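Local structure of PBP domain-containing protein (Vibrio parahaemolyticus, 3MUQ) at residues A93-I98 with Q165-S170; D106-I111 with M132-Q137; I119-G122 with G126-K129. The protein is of unknown function but belongs to the periplasmic binding protein superfamily and so probably captures a small solute in a cleft between two lobes. One frame throughout, in Å; residues are numbered along the deposited sequence.

Interaction 1 (A93-I98 with Q165-S170)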
loop_
_atom_site.group_PDB
_atom_site.type_symbol
_atom_site.label_atom_id
_atom_site.label_comp_id
_atom_site.label_asym_id
_atom_site.label_seq_id
_atom_site.Cartn_x
_atom_site.Cartn_y
_atom_site.Cartn_z
ATOM N N ALA A 93 4.721 26.072 -21.449
ATOM C CA ALA A 93 5.373 26.386 -22.714
ATOM C C ALA A 93 6.521 25.431 -23.089
ATOM O O ALA A 93 6.991 25.454 -24.217
ATOM C CB ALA A 93 5.859 27.844 -22.708
ATOM N N ASP A 94 6.989 24.617 -22.143
ATOM C CA ASP A 94 7.939 23.546 -22.453
ATOM C C ASP A 94 9.117 23.995 -23.327
ATOM O O ASP A 94 9.317 23.487 -24.431
ATOM C CB ASP A 94 7.201 22.408 -23.144
ATOM C CG ASP A 94 8.073 21.200 -23.399
ATOM O OD1 ASP A 94 9.121 21.030 -22.733
ATOM O OD2 ASP A 94 7.693 20.403 -24.277
ATOM N N PRO A 95 9.927 24.918 -22.810
ATOM C CA PRO A 95 10.998 25.536 -23.597
ATOM C C PRO A 95 12.086 24.557 -24.029
ATOM O O PRO A 95 12.772 24.840 -25.014
ATOM C CB PRO A 95 11.566 26.595 -22.644
ATOM C CG PRO A 95 11.235 26.083 -21.286
ATOM C CD PRO A 95 9.893 25.427 -21.429
ATOM N N ALA A 96 12.255 23.439 -23.325
ATOM C CA ALA A 96 13.225 22.433 -23.768
ATOM C C ALA A 96 12.629 21.470 -24.791
ATOM O O ALA A 96 13.317 20.576 -25.291
ATOM C CB ALA A 96 13.803 21.652 -22.577
ATOM N N LYS A 97 11.345 21.645 -25.085
ATOM C CA LYS A 97 10.643 20.773 -26.016
ATOM C C LYS A 97 10.802 19.286 -25.660
ATOM O O LYS A 97 11.181 18.474 -26.506
ATOM C CB LYS A 97 11.102 21.025 -27.464
ATOM C CG LYS A 97 11.072 22.491 -27.916
ATOM C CD LYS A 97 9.713 23.125 -27.666
ATOM C CE LYS A 97 9.743 24.637 -27.871
ATOM N NZ LYS A 97 8.488 25.282 -27.373
ATOM N N ILE A 98 10.505 18.923 -24.416
ATOM C CA ILE A 98 10.586 17.518 -24.021
ATOM C C ILE A 98 9.246 16.803 -24.150
ATOM O O ILE A 98 9.185 15.572 -24.074
ATOM C CB ILE A 98 11.013 17.359 -22.552
ATOM C CG1 ILE A 98 9.876 17.819 -21.632
ATOM C CG2 ILE A 98 12.309 18.095 -22.296
ATOM C CD1 ILE A 98 9.740 17.028 -20.380
ATOM N N GLN A 165 9.989 28.748 -13.171
ATOM C CA GLN A 165 9.545 28.138 -14.431
ATOM C C GLN A 165 10.540 27.091 -14.919
ATOM O O GLN A 165 11.092 27.190 -16.016
ATOM C CB GLN A 165 9.320 29.210 -15.502
ATOM C CG GLN A 165 8.069 30.052 -15.230
ATOM C CD GLN A 165 6.805 29.204 -15.279
ATOM O OE1 GLN A 165 6.341 28.830 -16.361
ATOM N NE2 GLN A 165 6.248 28.881 -14.104
ATOM N N GLY A 166 10.775 26.080 -14.097
ATOM C CA GLY A 166 11.670 25.007 -14.487
ATOM C C GLY A 166 11.022 23.637 -14.451
ATOM O O GLY A 166 9.849 23.492 -14.093
ATOM N N TYR A 167 11.803 22.632 -14.830
ATOM C CA TYR A 167 11.358 21.252 -14.824
ATOM C C TYR A 167 11.726 20.588 -13.503
ATOM O O TYR A 167 12.690 20.974 -12.856
ATOM C CB TYR A 167 12.043 20.487 -15.954
ATOM C CG TYR A 167 11.657 20.966 -17.339
ATOM C CD1 TYR A 167 10.616 20.363 -18.045
ATOM C CD2 TYR A 167 12.342 22.016 -17.945
ATOM C CE1 TYR A 167 10.263 20.809 -19.326
ATOM C CE2 TYR A 167 12.007 22.464 -19.223
ATOM C CZ TYR A 167 10.971 21.854 -19.908
ATOM O OH TYR A 167 10.648 22.299 -21.169
ATOM N N THR A 168 10.956 19.582 -13.117
ATOM C CA THR A 168 11.350 18.698 -12.024
ATOM C C THR A 168 10.670 17.326 -12.191
ATOM O O THR A 168 9.720 17.175 -12.976
ATOM C CB THR A 168 11.025 19.323 -10.631
ATOM O OG1 THR A 168 11.776 18.653 -9.612
ATOM C CG2 THR A 168 9.540 19.227 -10.304
HETATM N N MSE A 169 11.181 16.328 -11.477
HETATM C CA MSE A 169 10.502 15.037 -11.378
HETATM C C MSE A 169 9.782 14.931 -10.044
HETATM O O MSE A 169 10.392 15.104 -8.985
HETATM C CB MSE A 169 11.502 13.889 -11.488
HETATM C CG MSE A 169 10.832 12.519 -11.512
HETATM SE SE MSE A 169 12.156 11.105 -11.622
HETATM C CE MSE A 169 12.690 11.024 -9.754
ATOM N N SER A 170 8.490 14.641 -10.090
ATOM C CA SER A 170 7.688 14.561 -8.869
ATOM C C SER A 170 6.956 13.243 -8.771
ATOM O O SER A 170 6.622 12.649 -9.795
ATOM C CB SER A 170 6.637 15.664 -8.881
ATOM O OG SER A 170 5.858 15.646 -7.700
#
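The ring of Y167 pushes into the curl of 93-98, and its apolar flank is covered first by I98. I98 CG1 lies 3.8 Å from Y167 CE1 and CD1 of I98 follows alongside, the isoleucine and the tyrosine running antiparallel, side by side. Toward the other ortho corner, the methyl of A96 stands 3.9 Å from Y167 CE2, while P95 comes at the hydroxyl end, with its CD 4.0 Å from Y167 CZ. Y167 CG is turned beside its own backbone N (chi1 -65°), and this carries the ring out to the turn, where the hydroxyl is gripped twice. Y167 OH donates to D94 OD1 over only 2.5 Å, using the anti lone pair of that oxygen, and accepts from A96 N at 2.9 Å along a fairly straight line (158°). The carboxylate reaches the ring at its edge, close to the ring plane, with its own plane steeply tilted against it. Because D94 OD1 also takes the amide of I98, 3.0 Å from I98 N and on the syn side, two donors fix the carboxylate's rotation; its second oxygen, OD2, is bonded to K99 N. A carboxylate shared among these donors is probably stabilised as the anion. Within the turn, K97 N bonds D94 O at 2.8 Å. L187 of strand 185-188 touches D94, I98 and Y167 alike. The arrangement is a type I beta turn, D94 to K97, whose A96 amide and D94 carboxylate both bond one tyrosine hydroxyl, and it holds the loop after strand 78-90 against 165-170, which leads into strand 168-171, in a periplasmic-binding-protein fold.

Interaction 2 (D106-I111 with M132-Q137)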
loop_
_atom_site.group_PDB
_atom_site.type_symbol
_atom_site.label_atom_id
_atom_site.label_comp_id
_atom_site.label_asym_id
_atom_site.label_seq_id
_atom_site.Cartn_x
_atom_site.Cartn_y
_atom_site.Cartn_z
ATOM N N ASP A 106 15.860 10.429 -22.682
ATOM C CA ASP A 106 15.862 11.509 -23.669
ATOM C C ASP A 106 15.464 12.844 -23.031
ATOM O O ASP A 106 16.055 13.896 -23.317
ATOM C CB ASP A 106 14.915 11.196 -24.832
ATOM C CG ASP A 106 15.421 10.062 -25.704
ATOM O OD1 ASP A 106 16.636 9.757 -25.632
ATOM O OD2 ASP A 106 14.605 9.474 -26.453
ATOM N N VAL A 107 14.458 12.800 -22.168
ATOM C CA VAL A 107 14.011 14.004 -21.486
ATOM C C VAL A 107 15.141 14.619 -20.646
ATOM O O VAL A 107 15.424 15.815 -20.751
ATOM C CB VAL A 107 12.742 13.761 -20.623
ATOM C CG1 VAL A 107 12.438 14.986 -19.800
ATOM C CG2 VAL A 107 11.533 13.400 -21.516
ATOM N N PHE A 108 15.800 13.809 -19.826
ATOM C CA PHE A 108 16.909 14.319 -19.014
ATOM C C PHE A 108 18.034 14.902 -19.875
ATOM O O PHE A 108 18.493 16.019 -19.636
ATOM C CB PHE A 108 17.434 13.242 -18.055
ATOM C CG PHE A 108 16.646 13.139 -16.773
ATOM C CD1 PHE A 108 15.261 13.087 -16.799
ATOM C CD2 PHE A 108 17.289 13.095 -15.541
ATOM C CE1 PHE A 108 14.529 12.995 -15.614
ATOM C CE2 PHE A 108 16.571 12.994 -14.357
ATOM C CZ PHE A 108 15.196 12.949 -14.389
ATOM N N LYS A 109 18.439 14.166 -20.903
ATOM C CA LYS A 109 19.518 14.616 -21.774
ATOM C C LYS A 109 19.185 15.953 -22.427
ATOM O O LYS A 109 20.028 16.845 -22.494
ATOM C CB LYS A 109 19.805 13.566 -22.850
ATOM C CG LYS A 109 20.452 12.308 -22.317
ATOM C CD LYS A 109 20.436 11.179 -23.335
ATOM C CE LYS A 109 20.906 9.879 -22.696
ATOM N NZ LYS A 109 20.762 8.712 -23.607
ATOM N N GLU A 110 17.946 16.074 -22.902
ATOM C CA GLU A 110 17.471 17.266 -23.589
ATOM C C GLU A 110 17.461 18.476 -22.642
ATOM O O GLU A 110 17.877 19.575 -23.004
ATOM C CB GLU A 110 16.063 16.991 -24.126
ATOM C CG GLU A 110 15.549 17.931 -25.201
ATOM C CD GLU A 110 14.700 17.199 -26.239
ATOM O OE1 GLU A 110 13.861 17.854 -26.903
ATOM O OE2 GLU A 110 14.878 15.965 -26.392
ATOM N N ILE A 111 16.964 18.273 -21.429
ATOM C CA ILE A 111 16.954 19.333 -20.424
ATOM C C ILE A 111 18.382 19.816 -20.147
ATOM O O ILE A 111 18.666 21.029 -20.115
ATOM C CB ILE A 111 16.280 18.846 -19.124
ATOM C CG1 ILE A 111 14.752 18.806 -19.322
ATOM C CG2 ILE A 111 16.666 19.736 -17.953
ATOM C CD1 ILE A 111 13.959 18.334 -18.099
HETATM N N MSE A 132 18.774 10.861 -9.392
HETATM C CA MSE A 132 20.212 10.655 -9.605
HETATM C C MSE A 132 20.523 9.409 -10.423
HETATM O O MSE A 132 21.494 9.377 -11.184
HETATM C CB MSE A 132 20.957 10.637 -8.275
HETATM C CG MSE A 132 20.736 11.907 -7.445
HETATM SE SE MSE A 132 21.141 13.595 -8.394
HETATM C CE MSE A 132 19.924 13.494 -9.847
ATOM N N GLY A 133 19.692 8.389 -10.268
ATOM C CA GLY A 133 19.833 7.182 -11.056
ATOM C C GLY A 133 19.653 7.461 -12.535
ATOM O O GLY A 133 20.387 6.936 -13.365
ATOM N N PHE A 134 18.668 8.284 -12.875
ATOM C CA PHE A 134 18.431 8.596 -14.273
ATOM C C PHE A 134 19.602 9.380 -14.843
ATOM O O PHE A 134 20.057 9.095 -15.942
ATOM C CB PHE A 134 17.130 9.371 -14.461
ATOM C CG PHE A 134 15.894 8.566 -14.185
ATOM C CD1 PHE A 134 15.867 7.203 -14.435
ATOM C CD2 PHE A 134 14.749 9.176 -13.694
ATOM C CE1 PHE A 134 14.729 6.461 -14.191
ATOM C CE2 PHE A 134 13.604 8.438 -13.439
ATOM C CZ PHE A 134 13.593 7.078 -13.693
ATOM N N TRP A 135 20.098 10.364 -14.100
ATOM C CA TRP A 135 21.275 11.088 -14.564
ATOM C C TRP A 135 22.405 10.104 -14.818
ATOM O O TRP A 135 23.065 10.176 -15.849
ATOM C CB TRP A 135 21.726 12.186 -13.585
ATOM C CG TRP A 135 20.807 13.384 -13.534
ATOM C CD1 TRP A 135 20.153 13.859 -12.441
ATOM C CD2 TRP A 135 20.422 14.235 -14.626
ATOM N NE1 TRP A 135 19.384 14.953 -12.769
ATOM C CE2 TRP A 135 19.536 15.210 -14.105
ATOM C CE3 TRP A 135 20.737 14.268 -15.989
ATOM C CZ2 TRP A 135 18.965 16.202 -14.896
ATOM C CZ3 TRP A 135 20.179 15.260 -16.772
ATOM C CH2 TRP A 135 19.294 16.209 -16.228
ATOM N N ALA A 136 22.626 9.181 -13.887
ATOM C CA ALA A 136 23.699 8.196 -14.052
ATOM C C ALA A 136 23.498 7.379 -15.331
ATOM O O ALA A 136 24.443 7.153 -16.079
ATOM C CB ALA A 136 23.808 7.285 -12.835
ATOM N N GLN A 137 22.263 6.965 -15.594
ATOM C CA GLN A 137 21.969 6.216 -16.815
ATOM C C GLN A 137 22.186 7.023 -18.090
ATOM O O GLN A 137 22.536 6.459 -19.121
ATOM C CB GLN A 137 20.546 5.681 -16.795
ATOM C CG GLN A 137 20.334 4.566 -15.791
ATOM C CD GLN A 137 18.873 4.229 -15.621
ATOM O OE1 GLN A 137 18.200 3.839 -16.578
ATOM N NE2 GLN A 137 18.365 4.389 -14.399
#
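F108 sits between two aromatic residues of helix 126-138, F134 and W135, and the three rings form one compact cluster. The tight part is the meeting with W135: F108 CD2 points at the indole face, 3.4 Å from W135 CE2, and the rings make an edge-to-face pair with planes 54° apart, well short of perpendicular. F108 CB also lies over the six-membered ring, 3.6 Å from W135 CZ3, so both the stem and the rim of the phenylalanine press on the tryptophan. With chi1 at -84°, F108 CG stays beside its backbone N, and the ring reaches across to the facing helix. F134 comes against F108 differently. Its CB rests over one face of the F108 ring, 3.7 Å from F108 CE2, and its own ring turns an edge to that face in a nearly square T-shaped stack, planes at 82°. F134 CD2 is 3.9 Å from F108 CZ. The looser flank lies where partly exposed K109 and Q137 fringe the cluster without touching across it; there Q137 NE2 makes a weak bond back to G133 O. The indole's polar edge is satisfied by E131, which accepts from W135 NE1. Around the cluster, L105 and A112 of helix 104-113 pack on F134 and W135, P142 meets W135 from a loop, I111 reaches Y167, and M169 of strand 168-171 touches F134.

Interaction 3 (I119-G122 with G126-K129)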
loop_
_atom_site.group_PDB
_atom_site.type_symbol
_atom_site.label_atom_id
_atom_site.label_comp_id
_atom_site.label_asym_id
_atom_site.label_seq_id
_atom_site.Cartn_x
_atom_site.Cartn_y
_atom_site.Cartn_z
ATOM N N ILE A 119 14.940 21.632 -11.149
ATOM C CA ILE A 119 15.023 21.696 -9.699
ATOM C C ILE A 119 15.140 20.286 -9.133
ATOM O O ILE A 119 14.260 19.449 -9.350
ATOM C CB ILE A 119 13.778 22.372 -9.086
ATOM C CG1 ILE A 119 13.420 23.663 -9.855
ATOM C CG2 ILE A 119 13.993 22.616 -7.577
ATOM C CD1 ILE A 119 14.578 24.643 -10.009
ATOM N N SER A 120 16.221 20.023 -8.407
ATOM C CA SER A 120 16.372 18.746 -7.721
ATOM C C SER A 120 16.107 18.936 -6.227
ATOM O O SER A 120 16.441 19.974 -5.654
ATOM C CB SER A 120 17.774 18.181 -7.937
ATOM O OG SER A 120 18.018 17.135 -7.013
ATOM N N ARG A 121 15.498 17.938 -5.599
ATOM C CA ARG A 121 15.312 17.945 -4.156
ATOM C C ARG A 121 16.665 18.005 -3.431
ATOM O O ARG A 121 16.788 18.676 -2.407
ATOM C CB ARG A 121 14.514 16.714 -3.730
ATOM C CG ARG A 121 13.077 16.753 -4.228
ATOM C CD ARG A 121 12.275 15.577 -3.720
ATOM N NE ARG A 121 12.356 15.422 -2.269
ATOM C CZ ARG A 121 11.586 14.579 -1.581
ATOM N NH1 ARG A 121 10.667 13.853 -2.216
ATOM N NH2 ARG A 121 11.715 14.472 -0.266
ATOM N N GLY A 122 17.678 17.327 -3.972
ATOM C CA GLY A 122 19.027 17.383 -3.415
ATOM C C GLY A 122 19.088 17.071 -1.926
ATOM O O GLY A 122 19.893 17.632 -1.198
ATOM N N GLY A 126 14.228 9.216 -1.321
ATOM C CA GLY A 126 14.034 8.189 -2.323
ATOM C C GLY A 126 13.837 8.824 -3.683
ATOM O O GLY A 126 14.405 8.375 -4.681
ATOM N N THR A 127 13.033 9.884 -3.725
ATOM C CA THR A 127 12.833 10.623 -4.968
ATOM C C THR A 127 14.150 11.187 -5.502
ATOM O O THR A 127 14.449 11.095 -6.686
ATOM C CB THR A 127 11.818 11.761 -4.778
ATOM O OG1 THR A 127 10.540 11.198 -4.450
ATOM C CG2 THR A 127 11.702 12.610 -6.052
ATOM N N HIS A 128 14.940 11.776 -4.619
ATOM C CA HIS A 128 16.238 12.298 -5.015
ATOM C C HIS A 128 17.155 11.196 -5.573
ATOM O O HIS A 128 17.803 11.390 -6.599
ATOM C CB HIS A 128 16.906 12.996 -3.841
ATOM C CG HIS A 128 18.253 13.551 -4.162
ATOM N ND1 HIS A 128 18.594 13.994 -5.426
ATOM C CD2 HIS A 128 19.347 13.747 -3.389
ATOM C CE1 HIS A 128 19.837 14.434 -5.415
ATOM N NE2 HIS A 128 20.317 14.297 -4.190
ATOM N N LYS A 129 17.217 10.045 -4.899
ATOM C CA LYS A 129 18.017 8.921 -5.391
ATOM C C LYS A 129 17.563 8.482 -6.776
ATOM O O LYS A 129 18.374 8.187 -7.656
ATOM C CB LYS A 129 17.905 7.710 -4.460
ATOM C CG LYS A 129 18.288 7.965 -3.031
ATOM C CD LYS A 129 19.762 8.150 -2.869
ATOM C CE LYS A 129 20.148 7.923 -1.417
ATOM N NZ LYS A 129 21.602 8.153 -1.247
#
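H128 is brought to G122 by its first torsion: CG swings opposite the backbone N (chi1 179°), which lifts the imidazole off the helix toward the loop. The positive phi of G122 (52°) then turns the chain onward from a CA that already lies over that ring. The contact belongs to a beta-alpha-beta unit, strand 118-120, helix 126-138 and strand 147-149, and lies just where the first strand ends and its helix begins. G122 CA sits over one face of the imidazole, displaced toward the rim, in a CH-pi contact 16° from the ring normal; its nearest ring atom is H128 NE2 at 3.4 Å. S120 OG lies on the same side of the ring, out beyond its ND1-CE1 side, 3.6 Å from H128 ND1. What joins these two polar atoms is the carboxylate of E131, one turn further along the helix, whose OE1 is hydrogen-bonded to S120 OG and weakly to H128 ND1. S120 OG also receives a weak, bent bond from G122 N at 3.1 Å, which closes an ST turn at the end of the strand. Beside this polar knot, R121 and T127 cross at about a right angle. R121 CD passes 3.8 Å from T127 CG2, and the bend beyond it (chi3 52°) turns the guanidinium on toward its partners. These lie beyond the contact: NH2 forms a salt bridge with D123, and NH1 donates to the backbone oxygen of L237, the last residue of the chain. Against the threonine stem, R121 NH1 closes to 3.5 Å from T127 CB.

From the N terminus, the chain passes through 93-98, then helix 104-113, strand 118-120 and helix 126-138, before returning at 165-170, where interaction 1 closes the widest loop. Interaction 2 closes a shorter one within it, between the two helices, and interaction 3 a tight one inside that, between strand 118-120 and the start of helix 126-138; none cross. Interactions 2 and 3 share helix 126-138. Interactions 1 and 3 meet through probable hydrogen bonds of T168 OG1 to I119 O and of Y167 O to I119 N, and interactions 1 and 2 through I98 on V107. Together they tie helices and strands into one lobe.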